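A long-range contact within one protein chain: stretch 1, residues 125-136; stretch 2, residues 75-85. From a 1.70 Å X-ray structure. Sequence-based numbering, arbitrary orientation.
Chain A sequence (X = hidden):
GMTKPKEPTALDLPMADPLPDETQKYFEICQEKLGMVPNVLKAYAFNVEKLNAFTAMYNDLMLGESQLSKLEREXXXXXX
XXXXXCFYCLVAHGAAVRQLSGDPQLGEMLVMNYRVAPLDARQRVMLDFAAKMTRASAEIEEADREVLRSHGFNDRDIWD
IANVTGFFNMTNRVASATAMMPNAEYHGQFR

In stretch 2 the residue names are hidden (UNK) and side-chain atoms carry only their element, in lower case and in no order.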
# COMPACT_ATOMS: atom_id res chain seq x y z
N VAL A 125 6.20 18.40 14.05
CA VAL A 125 5.33 18.63 12.89
C VAL A 125 6.15 18.85 11.63
O VAL A 125 5.72 18.51 10.52
CB VAL A 125 4.34 19.78 13.13
CG1 VAL A 125 3.51 19.43 14.37
CG2 VAL A 125 5.00 21.14 13.30
N MSE A 126 7.35 19.40 11.78
CA MSE A 126 8.29 19.51 10.68
C MSE A 126 8.55 18.14 10.06
O MSE A 126 8.46 17.94 8.84
CB MSE A 126 9.56 20.16 11.19
CG MSE A 126 10.64 20.34 10.14
SE MSE A 126 12.29 20.91 10.92
CE MSE A 126 12.69 19.24 11.75
N LEU A 127 8.85 17.17 10.90
CA LEU A 127 9.07 15.81 10.42
C LEU A 127 7.83 15.10 9.91
O LEU A 127 7.90 14.32 8.96
CB LEU A 127 9.76 14.96 11.50
CG LEU A 127 11.12 15.48 11.96
CD1 LEU A 127 11.70 14.62 13.07
CD2 LEU A 127 12.12 15.57 10.80
N ASP A 128 6.67 15.33 10.50
CA ASP A 128 5.43 14.75 10.02
C ASP A 128 5.09 15.23 8.60
O ASP A 128 4.60 14.48 7.76
CB ASP A 128 4.29 15.14 10.95
CG ASP A 128 4.24 14.43 12.28
OD1 ASP A 128 4.94 13.41 12.47
OD2 ASP A 128 3.46 14.92 13.13
N PHE A 129 5.34 16.52 8.34
CA PHE A 129 5.14 17.10 7.02
C PHE A 129 6.09 16.48 5.99
O PHE A 129 5.70 16.12 4.88
CB PHE A 129 5.33 18.62 7.13
CG PHE A 129 4.90 19.43 5.91
CD1 PHE A 129 3.59 19.89 5.78
CD2 PHE A 129 5.79 19.75 4.90
CE1 PHE A 129 3.22 20.64 4.69
CE2 PHE A 129 5.42 20.48 3.79
CZ PHE A 129 4.11 20.90 3.67
N ALA A 130 7.35 16.36 6.36
CA ALA A 130 8.34 15.73 5.48
C ALA A 130 7.90 14.31 5.17
O ALA A 130 7.99 13.88 4.01
CB ALA A 130 9.72 15.77 6.12
N ALA A 131 7.43 13.59 6.18
CA ALA A 131 6.94 12.22 6.04
C ALA A 131 5.77 12.14 5.09
O ALA A 131 5.70 11.29 4.20
CB ALA A 131 6.55 11.61 7.39
N LYS A 132 4.82 13.05 5.28
CA LYS A 132 3.67 13.07 4.39
C LYS A 132 4.03 13.44 2.96
O LYS A 132 3.47 12.95 1.96
CB LYS A 132 2.61 14.03 4.95
CG LYS A 132 1.35 13.99 4.07
CD LYS A 132 0.24 14.87 4.64
CE LYS A 132 -1.02 14.68 3.81
NZ LYS A 132 -2.20 15.12 4.60
N MSE A 133 4.98 14.34 2.78
CA MSE A 133 5.51 14.67 1.47
C MSE A 133 6.18 13.46 0.83
O MSE A 133 6.12 13.22 -0.37
CB MSE A 133 6.56 15.76 1.58
CG MSE A 133 6.03 17.17 1.68
SE MSE A 133 7.38 18.49 1.75
CE MSE A 133 8.09 18.18 0.00
N THR A 134 6.83 12.68 1.69
CA THR A 134 7.60 11.54 1.20
C THR A 134 6.66 10.43 0.75
O THR A 134 6.84 9.83 -0.32
CB THR A 134 8.60 11.10 2.27
OG1 THR A 134 9.56 12.15 2.45
CG2 THR A 134 9.39 9.87 1.81
N ARG A 135 5.62 10.17 1.54
CA ARG A 135 4.64 9.14 1.17
C ARG A 135 3.53 9.57 0.23
O ARG A 135 3.00 8.76 -0.55
CB ARG A 135 4.02 8.62 2.47
CG ARG A 135 4.95 7.69 3.21
CD ARG A 135 5.12 8.04 4.67
NE ARG A 135 4.26 7.24 5.53
CZ ARG A 135 4.24 7.27 6.85
NH1 ARG A 135 5.04 8.07 7.55
NH2 ARG A 135 3.37 6.45 7.44
N ALA A 136 3.11 10.82 0.29
CA ALA A 136 1.87 11.20 -0.40
C ALA A 136 1.79 12.69 -0.61
O ALA A 136 0.86 13.33 -0.12
CB ALA A 136 0.68 10.73 0.41
N UNK A 75 17.84 16.32 10.34
CA UNK A 75 16.78 15.47 10.88
C UNK A 75 15.77 15.12 9.80
O UNK A 75 15.26 14.01 9.69
c UNK A 75 16.13 16.20 12.07
se UNK A 75 16.28 17.44 14.62
c UNK A 75 15.21 16.01 15.30
c UNK A 75 17.06 16.25 13.28
N UNK A 76 15.46 16.09 8.95
CA UNK A 76 14.53 15.88 7.86
C UNK A 76 15.13 14.82 6.94
O UNK A 76 14.47 13.88 6.52
c UNK A 76 13.65 16.88 5.72
c UNK A 76 13.35 18.17 7.80
c UNK A 76 13.34 19.56 7.17
c UNK A 76 14.25 17.17 7.08
N UNK A 77 16.42 15.02 6.68
CA UNK A 77 17.08 14.09 5.76
C UNK A 77 16.96 12.64 6.18
O UNK A 77 16.69 11.74 5.39
c UNK A 77 18.56 14.48 5.67
N UNK A 78 17.19 12.41 7.47
CA UNK A 78 17.14 11.05 8.00
C UNK A 78 15.75 10.47 8.02
O UNK A 78 15.53 9.29 7.77
c UNK A 78 17.58 9.61 10.04
c UNK A 78 19.18 11.42 9.38
c UNK A 78 17.73 11.01 9.43
N UNK A 79 14.75 11.29 8.34
CA UNK A 79 13.38 10.77 8.33
C UNK A 79 12.98 10.40 6.91
O UNK A 79 12.42 9.32 6.64
c UNK A 79 10.99 11.51 8.65
c UNK A 79 12.44 11.81 8.96
c UNK A 79 12.70 11.86 10.46
N UNK A 80 13.26 11.25 5.94
CA UNK A 80 13.02 10.90 4.53
C UNK A 80 13.74 9.60 4.20
O UNK A 80 13.12 8.67 3.66
c UNK A 80 12.66 13.30 3.88
c UNK A 80 13.44 12.03 3.57
c UNK A 80 13.22 11.62 2.12
N UNK A 81 15.03 9.50 4.51
CA UNK A 81 15.81 8.31 4.20
C UNK A 81 15.31 7.04 4.84
O UNK A 81 15.44 5.95 4.33
c UNK A 81 17.24 8.50 4.70
o UNK A 81 17.79 9.69 4.18
N UNK A 82 14.76 7.20 6.06
CA UNK A 82 14.23 6.04 6.76
C UNK A 82 13.02 5.50 6.02
O UNK A 82 12.84 4.30 5.83
o UNK A 82 13.36 5.31 8.91
c UNK A 82 13.88 6.42 8.20
N UNK A 83 12.14 6.41 5.58
CA UNK A 83 10.96 5.99 4.89
C UNK A 83 11.30 5.34 3.55
O UNK A 83 10.66 4.35 3.18
c UNK A 83 9.42 7.72 5.96
c UNK A 83 9.98 7.15 4.65
c UNK A 83 8.87 6.74 3.70
c UNK A 83 8.91 9.13 5.85
N UNK A 84 12.31 5.87 2.87
CA UNK A 84 12.75 5.27 1.61
C UNK A 84 13.76 4.15 1.77
O UNK A 84 14.13 3.52 0.76
n UNK A 84 12.78 8.55 0.06
o UNK A 84 11.18 6.98 -0.02
c UNK A 84 12.34 7.32 0.22
c UNK A 84 13.38 6.33 0.70
N UNK A 85 14.18 3.87 2.99
CA UNK A 85 15.13 2.80 3.30
C UNK A 85 16.39 2.88 2.46
O UNK A 85 16.91 1.92 1.88
n UNK A 85 11.60 -0.14 6.86
c UNK A 85 12.87 -0.02 4.65
c UNK A 85 14.44 1.43 3.17
c UNK A 85 13.17 1.30 3.99
c UNK A 85 12.91 0.01 6.17
O HOH W 1 9.00 8.00 -1.04

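Position 75 carries three carbons and a selenium in an unbranched chain, the selenium lying between the last two carbons, and it meets the end of Leu-127: selenomethionine, Met-75. Its CB lies 4.3 Å from Leu-127 CD2, and its backbone O is nearer, 3.7 Å from the same methyl. An unbranched apolar chain suits this buried site.

Position 76 has four carbons, forked at the first, with one arm two carbons long; the long arm reaches Met-126 and the short arm Ala-130. This is Ile-76. CD1 lies 4.1 Å from Met-126 CG, and CG2 4.1 Å from Ala-130 CB. A beta-branched chain thus reaches two residues about one helical turn apart.

Position 77 has a single carbon, pointing away from stretch 1, and is Ala-77. Position 78 has one carbon bearing two more, the pattern of valine; Val-78 lies sideways and, like Ala-77, touches nothing on stretch 1, but both sites are buried and suit apolar side chains.

Position 79 repeats that three-carbon fork but points toward stretch 1, meeting the end of Leu-127: Val-79, with CG2 3.8 Å from Leu-127 CD2. Position 80 is forked in the same way, touches Thr-134 and Ala-130, and is Val-80. Its CG2 lies 3.6 Å from Thr-134 OG1 and 4.4 Å from Ala-130 CB, a compact chain where the helices run close.

Position 81 has one carbon and then an oxygen: Ser-81, which points away and donates from OG to Ala-77 O (2.6 Å), satisfying its hydroxyl within its own helix. Position 82 has the same two atoms; Ser-82 is out of reach of stretch 1, and its hydroxyl is bonded elsewhere in the structure.

Position 83 again shows four carbons, forked at the first, one arm two carbons long; the CA-to-CB bond points toward stretch 1, and the chain touches Ala-131, Thr-134 and Arg-135. Ile-83 sets CD1 3.7 Å from Ala-131 CA, and CG2 3.7 Å from Thr-134 CG2 and 4.1 Å from Arg-135 CG, so its branches spread across three residues.

Position 84 has two carbons, the second bearing an oxygen and a nitrogen, with the oxygen near the Thr-134 methyl: the amide of Asn-84. A water lies 2.6 Å from Asn-84 OD1 and 2.9 Å from Thr-134 O, within hydrogen-bonding reach of both, and can bridge the helices. Position 85, four carbons in a row ending in nitrogen, is Lys-85; it leaves the helix with positive phi in a Schellman motif, its side chain out of reach of stretch 1.

The two helices cross at -37°, with axes 9.3 Å apart at closest approach, and no direct hydrogen bond joins them. Packing does the work: Leu-127 reaches Met-75, Ile-76 and Val-79, small Ala-130 and Ala-131 receive larger chains, and Thr-134 OG1 donates to Ala-130 O (2.8 Å) while its methyl meets Ile-83.

Stretch 2, residues 75-85: MIAVVVSSINK
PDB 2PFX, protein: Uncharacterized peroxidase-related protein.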